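Local coordinates for type IV secretion system protein DotB (Yersinia pseudotuberculosis IP 31758, PDB 6GEF), which acts as an ATPase of the type IVb secretion system, probably turning ATP hydrolysis into motion that drives substrate export, at the interface of chains A and B. Sequence-based numbering; all coordinates share one arbitrary frame. Chains: chain A/B, Type IV secretion system protein DotB.

Contact 1: the interface of chains A and B. Residues chain A 55, 57, 67, 72; chain B 210-211, 256-258.
Strands 55-59, 65-68 and 71-74 of chain A meet the loop holding B:Thr256 to B:Asn258 and the start of strand 211-216 of chain B, where B:Gly210 leads into B:His211. The contact illustrates how one long lysine can read several oxygens of a partner's loop. A:Lys67 runs out extended beyond CG, so that its terminal amine NZ arrives among three acceptors: the amide oxygen OD1 of B:Asn258 at 2.5 Å, the backbone O of B:Thr256 at 2.9 Å and the hydroxyl OG1 of the same threonine at 3.0 Å. The hydroxyl is met tip to tip, whereas both carbonyl oxygens are approached from above their planes. On the opposite face of its amide, OD1 of B:Asn258 accepts the backbone N of B:His211 in a nearly straight bond (171° at H), which would steady the oxygen that the lysine uses and ties the loop to the strand. Beside this polar cluster, A:Ile57 sends CD1 over the face of the B:His211 imidazole, 3.6 Å from the ring centroid and offset toward the rim. The imidazole is swung away from its own backbone N (chi1 -155°), which carries it toward chain A. A:Leu72 rests CD1 on B:Gly210 CA at 3.6 Å. The carboxylate of A:Asp55 packs against OG1 and CB of B:Thr256 in van der Waals contact. In the fold, closely spaced strands from the early part of chain A abut what is, by family, probably the ATPase core of chain B, near the start of strand 211-216 and the loop that precedes strand 259-264.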
loop_
_atom_site.group_PDB
_atom_site.type_symbol
_atom_site.label_atom_id
_atom_site.label_comp_id
_atom_site.label_asym_id
_atom_site.label_seq_id
_atom_site.Cartn_x
_atom_site.Cartn_y
_atom_site.Cartn_z
ATOM N N ASP A 55 11.271 -22.268 36.634
ATOM C CA ASP A 55 11.344 -20.818 36.408
ATOM C C ASP A 55 11.577 -20.120 37.740
ATOM O O ASP A 55 11.076 -20.546 38.770
ATOM C CB ASP A 55 10.044 -20.255 35.774
ATOM C CG ASP A 55 9.506 -21.127 34.647
ATOM O OD1 ASP A 55 8.910 -22.183 34.956
ATOM O OD2 ASP A 55 9.752 -20.796 33.475
ATOM N N ILE A 57 11.584 -16.113 39.386
ATOM C CA ILE A 57 11.079 -14.775 39.184
ATOM C C ILE A 57 11.680 -13.870 40.228
ATOM O O ILE A 57 11.518 -14.108 41.425
ATOM C CB ILE A 57 9.514 -14.739 39.262
ATOM C CG1 ILE A 57 8.931 -15.847 38.389
ATOM C CG2 ILE A 57 9.005 -13.393 38.810
ATOM C CD1 ILE A 57 7.427 -15.813 38.331
ATOM N N LYS A 67 9.013 -21.246 40.208
ATOM C CA LYS A 67 8.043 -22.285 39.950
ATOM C C LYS A 67 8.732 -23.649 40.074
ATOM O O LYS A 67 9.155 -24.259 39.114
ATOM C CB LYS A 67 7.402 -22.090 38.569
ATOM C CG LYS A 67 6.386 -20.978 38.534
ATOM C CD LYS A 67 5.612 -20.991 37.248
ATOM C CE LYS A 67 4.546 -19.901 37.201
ATOM N NZ LYS A 67 3.975 -19.830 35.828
ATOM N N LEU A 72 4.627 -21.974 42.413
ATOM C CA LEU A 72 5.609 -20.943 42.650
ATOM C C LEU A 72 5.683 -20.633 44.148
ATOM O O LEU A 72 4.713 -20.646 44.843
ATOM C CB LEU A 72 5.237 -19.679 41.850
ATOM C CG LEU A 72 4.304 -18.715 42.467
ATOM C CD1 LEU A 72 4.155 -17.511 41.507
ATOM C CD2 LEU A 72 2.955 -19.352 42.730
ATOM N N GLY B 210 -0.506 -18.107 40.304
ATOM C CA GLY B 210 0.914 -18.022 39.990
ATOM C C GLY B 210 1.346 -16.653 39.517
ATOM O O GLY B 210 1.200 -15.693 40.238
ATOM N N HIS B 211 1.905 -16.594 38.316
ATOM C CA HIS B 211 2.410 -15.352 37.754
ATOM C C HIS B 211 1.312 -14.671 36.946
ATOM O O HIS B 211 0.772 -15.259 36.007
ATOM C CB HIS B 211 3.627 -15.649 36.866
ATOM C CG HIS B 211 4.565 -14.504 36.722
ATOM N ND1 HIS B 211 4.444 -13.362 37.503
ATOM C CD2 HIS B 211 5.605 -14.307 35.887
ATOM C CE1 HIS B 211 5.418 -12.512 37.152
ATOM N NE2 HIS B 211 6.127 -13.055 36.176
ATOM N N THR B 256 6.720 -16.763 31.616
ATOM C CA THR B 256 6.026 -17.794 32.402
ATOM C C THR B 256 4.798 -17.288 33.139
ATOM O O THR B 256 4.686 -17.423 34.306
ATOM C CB THR B 256 7.044 -18.418 33.414
ATOM O OG1 THR B 256 6.450 -19.498 34.113
ATOM C CG2 THR B 256 7.490 -17.489 34.493
ATOM N N PRO B 257 3.915 -16.625 32.421
ATOM C CA PRO B 257 2.637 -16.174 33.059
ATOM C C PRO B 257 1.738 -17.354 33.364
ATOM O O PRO B 257 1.707 -18.332 32.647
ATOM C CB PRO B 257 2.004 -15.241 32.032
ATOM C CG PRO B 257 2.564 -15.707 30.746
ATOM C CD PRO B 257 3.950 -16.187 30.995
ATOM N N ASN B 258 1.016 -17.236 34.471
ATOM C CA ASN B 258 -0.218 -17.990 34.671
ATOM C C ASN B 258 -1.483 -17.204 34.368
ATOM O O ASN B 258 -2.568 -17.758 34.414
ATOM C CB ASN B 258 -0.268 -18.547 36.119
ATOM C CG ASN B 258 0.976 -19.247 36.517
ATOM O OD1 ASN B 258 1.993 -18.603 36.765
ATOM N ND2 ASN B 258 0.912 -20.576 36.569
#

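Contact 2: the interface of chains A and B. Residues chain A 134, 136-138, 147; chain B 242, 251, 255.
B:Arg255 and A:Ser136 bury the most surface here, 45 and 37 Å² respectively, followed by B:Phe242 with 28 Å². Together they show how an arginine can serve an interface with its chain and its charged end at once. B:Arg255 lies in the loop after helix 245-253 and bends at chi2 and chi3, turning its guanidinium across strand 128-140 of chain A. There A:Ser136 CB sits over one face of the guanidinium, 3.4 Å above the plane and toward its rim, while the methylene CD of the arginine lies 3.5 Å from the same CB. Farther along, NH1 forms a salt bridge with the carboxylate OE1 of A:Glu147 on strand 143-153, at 3.0 Å. The two flat groups are turned 62° apart and the N-H points away from the oxygen, so the pairing appears electrostatic rather than a directed hydrogen bond. The hydroxyl of A:Ser136 is used within its own chain: OG donates to OD1 of A:Asn134 at 2.7 Å, in the carbonyl plane and on a lone pair, which would help set the rotation of that amide. With CG of A:Asn134 opposite its main-chain nitrogen (chi1 168°), the amide's other end, ND2, reaches B:Glu251 OE2 at 2.5 Å. The acceptor lies close to the amide plane, but the bond is bent and meets the carboxylate from above its plane. B:Phe242 supplies the apolar side, bringing the ring tip CZ to 4.0 Å from A:Ser136 CB and to 4.1 Å from A:Pro137 CD. By joining two strands of chain A to the helix-and-loop surface of chain B, the site helps hold these two subunits together in the deposited assembly and probably does so in the six-subunit ring expected of this ATPase family.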
loop_
_atom_site.group_PDB
_atom_site.type_symbol
_atom_site.label_atom_id
_atom_site.label_comp_id
_atom_site.label_asym_id
_atom_site.label_seq_id
_atom_site.Cartn_x
_atom_site.Cartn_y
_atom_site.Cartn_z
ATOM N N ASN A 134 14.620 -13.223 30.656
ATOM C CA ASN A 134 13.869 -12.080 30.175
ATOM C C ASN A 134 13.795 -11.020 31.256
ATOM O O ASN A 134 13.426 -11.320 32.379
ATOM C CB ASN A 134 12.450 -12.514 29.775
ATOM C CG ASN A 134 11.535 -11.340 29.549
ATOM O OD1 ASN A 134 10.745 -10.987 30.425
ATOM N ND2 ASN A 134 11.596 -10.774 28.370
ATOM N N SER A 136 11.916 -7.427 31.849
ATOM C CA SER A 136 10.756 -6.733 31.283
ATOM C C SER A 136 10.345 -5.590 32.186
ATOM O O SER A 136 10.312 -5.755 33.412
ATOM C CB SER A 136 9.556 -7.680 31.096
ATOM O OG SER A 136 9.738 -8.530 29.972
ATOM N N PRO A 137 10.038 -4.416 31.626
ATOM C CA PRO A 137 9.537 -3.320 32.452
ATOM C C PRO A 137 8.298 -3.740 33.242
ATOM O O PRO A 137 7.414 -4.414 32.722
ATOM C CB PRO A 137 9.184 -2.255 31.427
ATOM C CG PRO A 137 10.044 -2.512 30.261
ATOM C CD PRO A 137 10.248 -4.012 30.232
ATOM N N VAL A 138 8.283 -3.431 34.529
ATOM C CA VAL A 138 7.066 -3.427 35.327
ATOM C C VAL A 138 6.961 -2.095 36.064
ATOM O O VAL A 138 7.884 -1.265 36.054
ATOM C CB VAL A 138 7.061 -4.577 36.354
ATOM C CG1 VAL A 138 7.064 -5.920 35.630
ATOM C CG2 VAL A 138 8.246 -4.514 37.286
ATOM N N GLU A 147 11.296 -6.550 36.020
ATOM C CA GLU A 147 11.015 -7.935 36.456
ATOM C C GLU A 147 11.907 -8.870 35.659
ATOM O O GLU A 147 12.007 -8.744 34.435
ATOM C CB GLU A 147 9.537 -8.294 36.228
ATOM C CG GLU A 147 8.898 -8.988 37.418
ATOM C CD GLU A 147 8.420 -10.375 37.092
ATOM O OE1 GLU A 147 7.749 -10.543 36.045
ATOM O OE2 GLU A 147 8.685 -11.293 37.894
ATOM N N PHE B 242 6.137 -0.577 27.007
ATOM C CA PHE B 242 6.034 -1.608 25.995
ATOM C C PHE B 242 5.467 -1.015 24.721
ATOM O O PHE B 242 4.301 -1.187 24.369
ATOM C CB PHE B 242 5.171 -2.793 26.511
ATOM C CG PHE B 242 5.974 -3.923 27.098
ATOM C CD1 PHE B 242 7.128 -4.377 26.480
ATOM C CD2 PHE B 242 5.555 -4.525 28.248
ATOM C CE1 PHE B 242 7.813 -5.463 26.995
ATOM C CE2 PHE B 242 6.253 -5.613 28.785
ATOM C CZ PHE B 242 7.383 -6.059 28.158
ATOM N N GLU B 251 6.296 -10.737 24.477
ATOM C CA GLU B 251 7.240 -10.903 25.563
ATOM C C GLU B 251 6.682 -11.773 26.693
ATOM O O GLU B 251 7.437 -12.482 27.357
ATOM C CB GLU B 251 7.689 -9.544 26.088
ATOM C CG GLU B 251 8.785 -8.885 25.280
ATOM C CD GLU B 251 10.081 -9.673 25.310
ATOM O OE1 GLU B 251 10.323 -10.431 24.370
ATOM O OE2 GLU B 251 10.865 -9.579 26.275
ATOM N N ARG B 255 7.806 -14.985 29.860
ATOM C CA ARG B 255 7.680 -14.569 31.223
ATOM C C ARG B 255 6.889 -15.532 32.084
ATOM O O ARG B 255 6.409 -15.175 33.170
ATOM C CB ARG B 255 7.067 -13.142 31.318
ATOM C CG ARG B 255 7.818 -12.099 30.544
ATOM C CD ARG B 255 7.936 -10.821 31.298
ATOM N NE ARG B 255 6.845 -9.944 31.284
ATOM C CZ ARG B 255 6.333 -9.267 32.316
ATOM N NH1 ARG B 255 6.850 -9.364 33.477
ATOM N NH2 ARG B 255 5.256 -8.476 32.155
#

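The centres of the C-alpha atoms of contact 1 and contact 2 are about 13 Å apart. Contact 1 and contact 2 are parts of one interface, and B:Arg255 and B:Thr256, neighbours in sequence, link them: one loop of chain B reaches different strands of chain A through successive residues. A shift of this loop could therefore be felt at both contacts. The deposited assembly holds six copies and the pairing is not an exact two-fold, which is consistent with each subunit offering different surfaces to its two neighbours, as in a ring, an arrangement suited to a secretion ATPase.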